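Local coordinates for protein cytochrome P450 (Zobellia galactanivorans, PDB 6G5O) that belongs to the cytochrome P450 family and binds a heme group, protoporphyrin IX containing iron, in a pocket within its largely helical fold, at residues A[256-261]-A[318-323]; A[260-265]-A[298-303]. One frame throughout, in Å; residues are numbered along the deposited sequence.

How the interactions relate
Interactions 1 and 2 are neighbours on one helix, 253-264, which carries the P450 ExxR motif, and share Met260 and Ile261. Their centres lie about 7 Å apart, on the same side of the chain's centre. Both second segments lie in the long connection between helices 295-298 and 333-350, with 298-303 preceding 318-323. Interaction 1 sets the heme-proximal loop against the middle of the helix; interaction 2 sets the turn at 298-301 against its C-terminal end. The second segments also meet directly: Asn299 OD1 probably accepts a hydrogen bond from Val321 N at 2.8 Å. Helix, turn and loop thus pack as one unit, with interaction 1 facing the heme and interaction 2 a layer further out.

Interaction 1: A[256-261]-A[318-323]; sequences AVEEMI and NPHVGF. With HEM (protoporphyrin IX containing Fe), chain C.
Glu258, Glu259 and Ile261, on the helix of the P450 ExxR motif, meet Asn318, His320 and Phe323 in the loop whose last residue, Phe323, opens the cysteine-containing heme-binding signature. The polar half centres on Glu258 and His320. His320 NE2 donates to Glu258 OE1 at 2.7 Å, and the bond is nearly straight, 165° at the hydrogen. The carboxylate oxygen lies in the plane of the imidazole and is approached on its anti side. With CG of Glu258 anti to the carbonyl carbon, a bend at chi2 (-52°) brings the acid to the ring edge, while OE2 is held in a salt bridge with Arg337. On the far side of the imidazole, ND1 takes a weak hydrogen bond from Gly322 N, which should limit rotation of the ring. Asn318 ND2 adds a weak bond to Glu258 O at 3.3 Å.

Ile261 carries the apolar half. Its CG2, anti to the backbone N, lies over one face of the Phe323 ring in a CH-pi contact, 4.1 Å from the ring centroid, and also packs on His320 CE1 at 3.7 Å. CG1 touches the rim of the phenyl ring at CZ, and CD1 continues to the heme, 3.8 Å from CBB. CD1 and CE1 of Phe323 approach pyrrole carbon C2B, while Gly322 O lies 3.4 Å from the methyl carbon CMB. Isoleucine and phenylalanine thereby line the heme pocket together.

Behind this layer, Glu259 forms salt bridges with Arg262 and Arg315, the first of them the Glu-Arg pair of the ExxR motif. Leu340 of helix 333-350 packs against Val257 and Ile261, Met260 leans on helix 223-238, and Phe323 pairs through its backbone with Cys330.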
ATOM      1  N   ALA A 256     -10.449 -12.748   4.625  1.00 24.98           N
ATOM      2  CA  ALA A 256     -10.100 -12.773   3.196  1.00 24.74           C
ATOM      3  C   ALA A 256      -9.325 -11.526   2.805  1.00 23.55           C
ATOM      4  O   ALA A 256      -8.427 -11.602   2.013  1.00 24.30           O
ATOM      5  CB  ALA A 256     -11.341 -12.858   2.339  1.00 23.83           C
ATOM      6  N   VAL A 257      -9.674 -10.379   3.353  1.00 22.55           N
ATOM      7  CA  VAL A 257      -8.946  -9.162   2.983  1.00 24.57           C
ATOM      8  C   VAL A 257      -7.521  -9.246   3.482  1.00 24.56           C
ATOM      9  O   VAL A 257      -6.587  -8.930   2.736  1.00 24.31           O
ATOM     10  CB  VAL A 257      -9.660  -7.860   3.456  1.00 26.60           C
ATOM     11  CG1 VAL A 257      -8.724  -6.650   3.367  1.00 26.15           C
ATOM     12  CG2 VAL A 257     -10.894  -7.594   2.599  1.00 26.29           C
ATOM     13  N   GLU A 258      -7.345  -9.709   4.722  1.00 25.80           N
ATOM     14  CA  GLU A 258      -6.006  -9.803   5.302  1.00 26.82           C
ATOM     15  C   GLU A 258      -5.196 -10.855   4.556  1.00 30.07           C
ATOM     16  O   GLU A 258      -3.963 -10.758   4.437  1.00 29.74           O
ATOM     17  CB  GLU A 258      -6.039 -10.157   6.793  1.00 25.22           C
ATOM     18  CG  GLU A 258      -6.639  -9.086   7.675  1.00 27.98           C
ATOM     19  CD  GLU A 258      -6.027  -7.684   7.485  1.00 29.04           C
ATOM     20  OE1 GLU A 258      -4.788  -7.509   7.573  1.00 32.56           O
ATOM     21  OE2 GLU A 258      -6.822  -6.735   7.272  1.00 29.50           O
ATOM     22  N   GLU A 259      -5.874 -11.901   4.091  1.00 28.15           N
ATOM     23  CA  GLU A 259      -5.160 -12.938   3.395  1.00 28.28           C
ATOM     24  C   GLU A 259      -4.705 -12.439   2.025  1.00 26.57           C
ATOM     25  O   GLU A 259      -3.625 -12.793   1.553  1.00 28.29           O
ATOM     26  CB  GLU A 259      -6.028 -14.213   3.267  1.00 29.60           C
ATOM     27  CG  GLU A 259      -5.447 -15.304   2.374  1.00 27.83           C
ATOM     28  CD  GLU A 259      -4.222 -15.962   2.917  1.00 29.23           C
ATOM     29  OE1 GLU A 259      -3.621 -15.462   3.902  1.00 33.96           O
ATOM     30  OE2 GLU A 259      -3.857 -17.024   2.378  1.00 26.25           O
ATOM     31  N   MET A 260      -5.542 -11.644   1.374  1.00 28.01           N
ATOM     32  CA  MET A 260      -5.145 -11.001   0.141  1.00 28.32           C
ATOM     33  C   MET A 260      -3.977 -10.011   0.334  1.00 26.65           C
ATOM     34  O   MET A 260      -3.061  -9.999  -0.459  1.00 25.22           O
ATOM     35  CB  MET A 260      -6.345 -10.376  -0.500  1.00 32.93           C
ATOM     36  CG  MET A 260      -7.192 -11.473  -1.124  1.00 37.10           C
ATOM     37  SD  MET A 260      -8.496 -10.812  -2.119  1.00 41.37           S
ATOM     38  CE  MET A 260      -9.537 -12.292  -2.250  1.00 45.77           C
ATOM     39  N   ILE A 261      -3.974  -9.239   1.399  1.00 22.77           N
ATOM     40  CA  ILE A 261      -2.825  -8.387   1.643  1.00 23.71           C
ATOM     41  C   ILE A 261      -1.548  -9.194   1.840  1.00 21.74           C
ATOM     42  O   ILE A 261      -0.506  -8.819   1.364  1.00 23.41           O
ATOM     43  CB  ILE A 261      -3.052  -7.435   2.839  1.00 22.94           C
ATOM     44  CG1 ILE A 261      -4.181  -6.438   2.516  1.00 22.91           C
ATOM     45  CG2 ILE A 261      -1.771  -6.699   3.189  1.00 22.99           C
ATOM     46  CD1 ILE A 261      -4.007  -5.690   1.212  1.00 22.94           C
ATOM     47  N   ASN A 318      -2.848 -15.419  10.950  1.00 26.81           N
ATOM     48  CA  ASN A 318      -2.263 -14.667   9.825  1.00 24.78           C
ATOM     49  C   ASN A 318      -1.512 -13.459  10.342  1.00 23.59           C
ATOM     50  O   ASN A 318      -1.989 -12.327  10.205  1.00 26.08           O
ATOM     51  CB  ASN A 318      -3.400 -14.251   8.850  1.00 24.65           C
ATOM     52  CG  ASN A 318      -2.903 -13.604   7.585  1.00 23.04           C
ATOM     53  OD1 ASN A 318      -1.695 -13.490   7.369  1.00 22.74           O
ATOM     54  ND2 ASN A 318      -3.825 -13.173   6.739  1.00 22.53           N
ATOM     55  N   PRO A 319      -0.319 -13.685  10.929  1.00 24.31           N
ATOM     56  CA  PRO A 319       0.558 -12.605  11.412  1.00 24.05           C
ATOM     57  C   PRO A 319       1.367 -11.963  10.275  1.00 23.98           C
ATOM     58  O   PRO A 319       2.568 -11.825  10.391  1.00 24.23           O
ATOM     59  CB  PRO A 319       1.475 -13.320  12.407  1.00 22.36           C
ATOM     60  CG  PRO A 319       1.636 -14.677  11.814  1.00 23.34           C
ATOM     61  CD  PRO A 319       0.317 -15.015  11.128  1.00 24.11           C
ATOM     62  N   HIS A 320       0.690 -11.572   9.180  1.00 24.78           N
ATOM     63  CA  HIS A 320       1.392 -11.015   8.028  1.00 23.86           C
ATOM     64  C   HIS A 320       1.952  -9.612   8.285  1.00 24.65           C
ATOM     65  O   HIS A 320       1.508  -8.892   9.168  1.00 25.26           O
ATOM     66  CB  HIS A 320       0.471 -10.987   6.817  1.00 26.52           C
ATOM     67  CG  HIS A 320      -0.565  -9.926   6.880  1.00 28.63           C
ATOM     68  ND1 HIS A 320      -0.314  -8.627   6.484  1.00 28.65           N
ATOM     69  CD2 HIS A 320      -1.862  -9.964   7.289  1.00 30.31           C
ATOM     70  CE1 HIS A 320      -1.415  -7.907   6.664  1.00 31.06           C
ATOM     71  NE2 HIS A 320      -2.370  -8.693   7.137  1.00 27.84           N
ATOM     72  N   VAL A 321       2.898  -9.218   7.462  1.00 24.58           N
ATOM     73  CA  VAL A 321       3.515  -7.920   7.566  1.00 24.14           C
ATOM     74  C   VAL A 321       3.317  -7.092   6.278  1.00 23.66           C
ATOM     75  O   VAL A 321       4.097  -6.193   5.998  1.00 21.15           O
ATOM     76  CB  VAL A 321       5.021  -8.079   7.923  1.00 24.51           C
ATOM     77  CG1 VAL A 321       5.185  -8.505   9.353  1.00 24.67           C
ATOM     78  CG2 VAL A 321       5.692  -9.094   7.036  1.00 25.95           C
ATOM     79  N   GLY A 322       2.268  -7.404   5.510  1.00 21.41           N
ATOM     80  CA  GLY A 322       1.828  -6.595   4.376  1.00 19.94           C
ATOM     81  C   GLY A 322       1.622  -5.109   4.636  1.00 20.83           C
ATOM     82  O   GLY A 322       1.865  -4.314   3.732  1.00 21.27           O
ATOM     83  N   PHE A 323       1.234  -4.742   5.870  1.00 20.14           N
ATOM     84  CA  PHE A 323       1.052  -3.359   6.319  1.00 19.44           C
ATOM     85  C   PHE A 323       2.181  -2.963   7.273  1.00 20.97           C
ATOM     86  O   PHE A 323       2.015  -2.070   8.103  1.00 23.13           O
ATOM     87  CB  PHE A 323      -0.310  -3.127   7.049  1.00 18.74           C
ATOM     88  CG  PHE A 323      -1.526  -3.219   6.151  1.00 19.62           C
ATOM     89  CD1 PHE A 323      -1.669  -2.383   5.060  1.00 19.50           C
ATOM     90  CD2 PHE A 323      -2.541  -4.134   6.402  1.00 20.89           C
ATOM     91  CE1 PHE A 323      -2.775  -2.474   4.239  1.00 20.52           C
ATOM     92  CE2 PHE A 323      -3.673  -4.220   5.581  1.00 20.72           C
ATOM     93  CZ  PHE A 323      -3.784  -3.381   4.499  1.00 20.99           C
TER
HETATM   94  CHA HEM C 401       3.278   2.735   5.821  1.00 18.88           C
HETATM   95  CHB HEM C 401       1.735  -0.866   2.996  1.00 19.82           C
HETATM   96  CHC HEM C 401      -2.106   1.741   1.715  1.00 20.18           C
HETATM   97  CHD HEM C 401      -0.267   5.518   4.011  1.00 19.21           C
HETATM   98  C1A HEM C 401       3.170   1.522   5.178  1.00 19.44           C
HETATM   99  C2A HEM C 401       4.086   0.439   5.318  1.00 20.26           C
HETATM  100  C3A HEM C 401       3.639  -0.539   4.545  1.00 19.80           C
HETATM  101  C4A HEM C 401       2.463  -0.112   3.889  1.00 21.18           C
HETATM  102  CMA HEM C 401       4.302  -1.871   4.421  1.00 22.17           C
HETATM  103  CAA HEM C 401       5.321   0.334   6.212  1.00 23.75           C
HETATM  104  CBA HEM C 401       6.460   1.143   5.612  1.00 26.26           C
HETATM  105  CGA HEM C 401       7.670   1.146   6.519  1.00 30.25           C
HETATM  106  O1A HEM C 401       8.493   2.050   6.408  1.00 30.69           O
HETATM  107  O2A HEM C 401       7.868   0.282   7.393  1.00 30.72           O
HETATM  108  C1B HEM C 401       0.554  -0.464   2.406  1.00 18.35           C
HETATM  109  C2B HEM C 401      -0.240  -1.352   1.652  1.00 19.74           C
HETATM  110  C3B HEM C 401      -1.337  -0.624   1.253  1.00 20.87           C
HETATM  111  C4B HEM C 401      -1.150   0.740   1.842  1.00 19.42           C
HETATM  112  CMB HEM C 401       0.093  -2.772   1.311  1.00 20.54           C
HETATM  113  CAB HEM C 401      -2.539  -0.965   0.496  1.00 22.72           C
HETATM  114  CBB HEM C 401      -2.920  -2.183   0.164  1.00 25.57           C
HETATM  115  C1C HEM C 401      -1.962   3.005   2.226  1.00 20.54           C
HETATM  116  C2C HEM C 401      -2.798   4.085   1.948  1.00 20.90           C
HETATM  117  C3C HEM C 401      -2.247   5.185   2.556  1.00 21.01           C
HETATM  118  C4C HEM C 401      -1.081   4.732   3.225  1.00 20.55           C
HETATM  119  CMC HEM C 401      -4.063   4.060   1.150  1.00 22.16           C
HETATM  120  CAC HEM C 401      -2.767   6.559   2.596  1.00 22.33           C
HETATM  121  CBC HEM C 401      -3.869   7.029   2.022  1.00 22.76           C
HETATM  122  C1D HEM C 401       0.826   5.017   4.737  1.00 18.24           C
HETATM  123  C2D HEM C 401       1.594   5.864   5.666  1.00 19.17           C
HETATM  124  C3D HEM C 401       2.567   5.104   6.194  1.00 19.33           C
HETATM  125  C4D HEM C 401       2.423   3.800   5.537  1.00 18.33           C
HETATM  126  CMD HEM C 401       1.272   7.285   5.982  1.00 17.99           C
HETATM  127  CAD HEM C 401       3.609   5.538   7.209  1.00 20.49           C
HETATM  128  CBD HEM C 401       3.304   5.170   8.671  1.00 19.58           C
HETATM  129  CGD HEM C 401       4.391   5.725   9.611  1.00 21.83           C
HETATM  130  O1D HEM C 401       5.508   6.146   9.145  1.00 25.16           O
HETATM  131  O2D HEM C 401       4.227   5.792  10.877  1.00 20.64           O
HETATM  132  NA  HEM C 401       2.196   1.182   4.252  1.00 19.16           N
HETATM  133  NB  HEM C 401      -0.004   0.746   2.483  1.00 18.67           N
HETATM  134  NC  HEM C 401      -0.908   3.398   2.972  1.00 18.91           N
HETATM  135  ND  HEM C 401       1.363   3.807   4.714  1.00 19.42           N
HETATM  136 FE   HEM C 401       0.723   2.338   3.670  1.00 22.50          FE
HETATM  137  O   HOH W   1       1.989   2.744   1.855  1.00 32.98           O

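Interaction 2: A[260-265]-A[298-303]; sequences MIRYFS and ANRDAA
The backbones come closest at Arg262 and Asn299, their CA atoms 5.6 Å apart, where the last turn of the ExxR helix meets a type I beta turn, Ala298 to Asp301. The side chains of Arg262, the arginine of that motif, and Asn299 run alongside each other, pointing opposite ways. The Arg262 chain, extended through chi2 and bent at chi3, brings NH1 to Asn299 O at 2.7 Å; NH1 meets the carbonyl almost end-on, but the N-H is bent and the oxygen lies slightly off the guanidinium plane. Pro308 O is a second acceptor for NH1, NE is paired with Glu259, and Phe305 makes a cation-pi contact.

Where the helix ends, Ser265 leaves helical geometry with positive phi. Its OG donates back to Arg262 O at 2.7 Å, from above the carbonyl plane, and accepts from Asn299 ND2 at 2.8 Å in an almost straight bond (173°) lying in the amide plane. The hydroxyl therefore ties the helix end to the turn.

Arg300 covers the next helix residue. A bend at chi2 (-62°) turns its guanidinium flat onto one face of the Tyr263 ring, with the centres 4.1 Å apart and the planes only 10° from parallel; NH2 hangs over the ring near CE1. The same NH2 donates in the guanidinium plane to Tyr263 O at 3.1 Å and also to Leu6 O, while Tyr263 OH bonds to Leu6 N, so Leu6 of the N-terminal segment bonds to both partners of the stack. Between the arginine and the helix sits a water, which accepts from Arg300 NE at 2.8 Å and lies 3.0 Å from Arg262 O, to which it can donate.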
ATOM      1  N   MET A 260      -5.542 -11.644   1.374  1.00 28.01           N
ATOM      2  CA  MET A 260      -5.145 -11.001   0.141  1.00 28.32           C
ATOM      3  C   MET A 260      -3.977 -10.011   0.334  1.00 26.65           C
ATOM      4  O   MET A 260      -3.061  -9.999  -0.459  1.00 25.22           O
ATOM      5  CB  MET A 260      -6.345 -10.376  -0.500  1.00 32.93           C
ATOM      6  CG  MET A 260      -7.192 -11.473  -1.124  1.00 37.10           C
ATOM      7  SD  MET A 260      -8.496 -10.812  -2.119  1.00 41.37           S
ATOM      8  CE  MET A 260      -9.537 -12.292  -2.250  1.00 45.77           C
ATOM      9  N   ILE A 261      -3.974  -9.239   1.399  1.00 22.77           N
ATOM     10  CA  ILE A 261      -2.825  -8.387   1.643  1.00 23.71           C
ATOM     11  C   ILE A 261      -1.548  -9.194   1.840  1.00 21.74           C
ATOM     12  O   ILE A 261      -0.506  -8.819   1.364  1.00 23.41           O
ATOM     13  CB  ILE A 261      -3.052  -7.435   2.839  1.00 22.94           C
ATOM     14  CG1 ILE A 261      -4.181  -6.438   2.516  1.00 22.91           C
ATOM     15  CG2 ILE A 261      -1.771  -6.699   3.189  1.00 22.99           C
ATOM     16  CD1 ILE A 261      -4.007  -5.690   1.212  1.00 22.94           C
ATOM     17  N   ARG A 262      -1.614 -10.291   2.556  1.00 22.56           N
ATOM     18  CA  ARG A 262      -0.449 -11.169   2.758  1.00 24.08           C
ATOM     19  C   ARG A 262       0.148 -11.683   1.433  1.00 24.06           C
ATOM     20  O   ARG A 262       1.356 -11.575   1.159  1.00 21.66           O
ATOM     21  CB  ARG A 262      -0.846 -12.412   3.594  1.00 24.43           C
ATOM     22  CG  ARG A 262       0.324 -13.327   3.946  1.00 24.07           C
ATOM     23  CD  ARG A 262      -0.136 -14.680   4.483  1.00 24.68           C
ATOM     24  NE  ARG A 262      -0.843 -15.487   3.475  1.00 24.70           N
ATOM     25  CZ  ARG A 262      -0.229 -16.228   2.567  1.00 22.77           C
ATOM     26  NH1 ARG A 262       1.094 -16.279   2.538  1.00 24.17           N
ATOM     27  NH2 ARG A 262      -0.938 -16.887   1.675  1.00 23.20           N
ATOM     28  N   TYR A 263      -0.730 -12.304   0.663  1.00 24.30           N
ATOM     29  CA  TYR A 263      -0.346 -12.988  -0.517  1.00 26.83           C
ATOM     30  C   TYR A 263       0.081 -11.997  -1.573  1.00 27.19           C
ATOM     31  O   TYR A 263       1.128 -12.183  -2.173  1.00 25.88           O
ATOM     32  CB  TYR A 263      -1.478 -13.854  -1.056  1.00 29.47           C
ATOM     33  CG  TYR A 263      -1.106 -14.587  -2.322  1.00 31.06           C
ATOM     34  CD1 TYR A 263      -0.369 -15.753  -2.279  1.00 32.43           C
ATOM     35  CD2 TYR A 263      -1.550 -14.137  -3.562  1.00 34.66           C
ATOM     36  CE1 TYR A 263      -0.046 -16.441  -3.452  1.00 33.88           C
ATOM     37  CE2 TYR A 263      -1.251 -14.809  -4.739  1.00 32.85           C
ATOM     38  CZ  TYR A 263      -0.480 -15.958  -4.675  1.00 35.61           C
ATOM     39  OH  TYR A 263      -0.152 -16.622  -5.828  1.00 38.82           O
ATOM     40  N   PHE A 264      -0.710 -10.956  -1.822  1.00 25.26           N
ATOM     41  CA  PHE A 264      -0.302  -9.950  -2.825  1.00 25.61           C
ATOM     42  C   PHE A 264       0.824  -9.011  -2.398  1.00 25.19           C
ATOM     43  O   PHE A 264       1.605  -8.577  -3.228  1.00 27.10           O
ATOM     44  CB  PHE A 264      -1.468  -9.141  -3.274  1.00 25.82           C
ATOM     45  CG  PHE A 264      -2.544  -9.954  -3.919  1.00 29.46           C
ATOM     46  CD1 PHE A 264      -2.248 -10.882  -4.893  1.00 30.45           C
ATOM     47  CD2 PHE A 264      -3.857  -9.740  -3.602  1.00 30.95           C
ATOM     48  CE1 PHE A 264      -3.240 -11.623  -5.506  1.00 31.24           C
ATOM     49  CE2 PHE A 264      -4.844 -10.488  -4.224  1.00 30.90           C
ATOM     50  CZ  PHE A 264      -4.536 -11.437  -5.141  1.00 30.20           C
ATOM     51  N   SER A 265       0.917  -8.730  -1.107  1.00 24.52           N
ATOM     52  CA  SER A 265       1.967  -7.840  -0.546  1.00 25.53           C
ATOM     53  C   SER A 265       2.320  -6.681  -1.465  1.00 25.07           C
ATOM     54  O   SER A 265       3.448  -6.532  -1.887  1.00 25.28           O
ATOM     55  CB  SER A 265       3.203  -8.648  -0.134  1.00 25.61           C
ATOM     56  OG  SER A 265       2.970  -9.438   1.047  1.00 24.76           O
ATOM     57  N   ALA A 298       8.714 -12.178   3.535  1.00 27.34           N
ATOM     58  CA  ALA A 298       8.345 -12.543   4.887  1.00 27.27           C
ATOM     59  C   ALA A 298       6.944 -13.174   4.897  1.00 25.83           C
ATOM     60  O   ALA A 298       6.708 -14.076   5.655  1.00 27.08           O
ATOM     61  CB  ALA A 298       8.413 -11.346   5.815  1.00 26.59           C
ATOM     62  N   ASN A 299       6.075 -12.733   4.006  1.00 24.47           N
ATOM     63  CA  ASN A 299       4.700 -13.148   3.976  1.00 25.22           C
ATOM     64  C   ASN A 299       4.502 -14.489   3.248  1.00 26.70           C
ATOM     65  O   ASN A 299       3.365 -14.972   3.156  1.00 22.25           O
ATOM     66  CB  ASN A 299       3.832 -12.050   3.347  1.00 24.80           C
ATOM     67  CG  ASN A 299       3.470 -10.928   4.326  1.00 25.21           C
ATOM     68  OD1 ASN A 299       3.582 -11.075   5.549  1.00 25.39           O
ATOM     69  ND2 ASN A 299       3.008  -9.811   3.791  1.00 24.08           N
ATOM     70  N   ARG A 300       5.594 -15.046   2.702  1.00 26.84           N
ATOM     71  CA  ARG A 300       5.597 -16.413   2.156  1.00 30.95           C
ATOM     72  C   ARG A 300       6.454 -17.407   2.993  1.00 33.33           C
ATOM     73  O   ARG A 300       6.579 -18.551   2.620  1.00 32.47           O
ATOM     74  CB  ARG A 300       6.113 -16.420   0.708  1.00 30.45           C
ATOM     75  CG  ARG A 300       5.399 -15.501  -0.257  1.00 31.50           C
ATOM     76  CD  ARG A 300       3.941 -15.880  -0.409  1.00 34.19           C
ATOM     77  NE  ARG A 300       3.309 -15.057  -1.428  1.00 38.08           N
ATOM     78  CZ  ARG A 300       3.194 -15.366  -2.715  1.00 37.44           C
ATOM     79  NH1 ARG A 300       3.623 -16.514  -3.176  1.00 46.16           N
ATOM     80  NH2 ARG A 300       2.622 -14.536  -3.549  1.00 35.19           N
ATOM     81  N   ASP A 301       7.059 -16.952   4.091  1.00 32.93           N
ATOM     82  CA  ASP A 301       7.887 -17.790   4.940  1.00 33.37           C
ATOM     83  C   ASP A 301       7.168 -19.083   5.401  1.00 37.02           C
ATOM     84  O   ASP A 301       6.126 -19.030   6.075  1.00 37.63           O
ATOM     85  CB  ASP A 301       8.330 -16.991   6.158  1.00 34.33           C
ATOM     86  CG  ASP A 301       9.542 -17.594   6.853  1.00 34.95           C
ATOM     87  OD1 ASP A 301       9.693 -18.819   6.831  1.00 39.73           O
ATOM     88  OD2 ASP A 301      10.348 -16.841   7.452  1.00 34.19           O
ATOM     89  N   ALA A 302       7.729 -20.243   5.059  1.00 32.96           N
ATOM     90  CA  ALA A 302       7.047 -21.510   5.302  1.00 32.65           C
ATOM     91  C   ALA A 302       7.205 -22.010   6.733  1.00 32.24           C
ATOM     92  O   ALA A 302       6.526 -22.951   7.106  1.00 29.59           O
ATOM     93  CB  ALA A 302       7.491 -22.565   4.321  1.00 30.40           C
ATOM     94  N   ALA A 303       8.058 -21.366   7.535  1.00 30.62           N
ATOM     95  CA  ALA A 303       8.094 -21.629   8.974  1.00 32.17           C
ATOM     96  C   ALA A 303       6.930 -20.950   9.710  1.00 34.08           C
ATOM     97  O   ALA A 303       6.719 -21.237  10.902  1.00 36.92           O
ATOM     98  CB  ALA A 303       9.430 -21.176   9.583  1.00 31.01           C
TER
HETATM   99  O   HOH W   2       3.726 -12.399  -0.541  1.00 32.85           O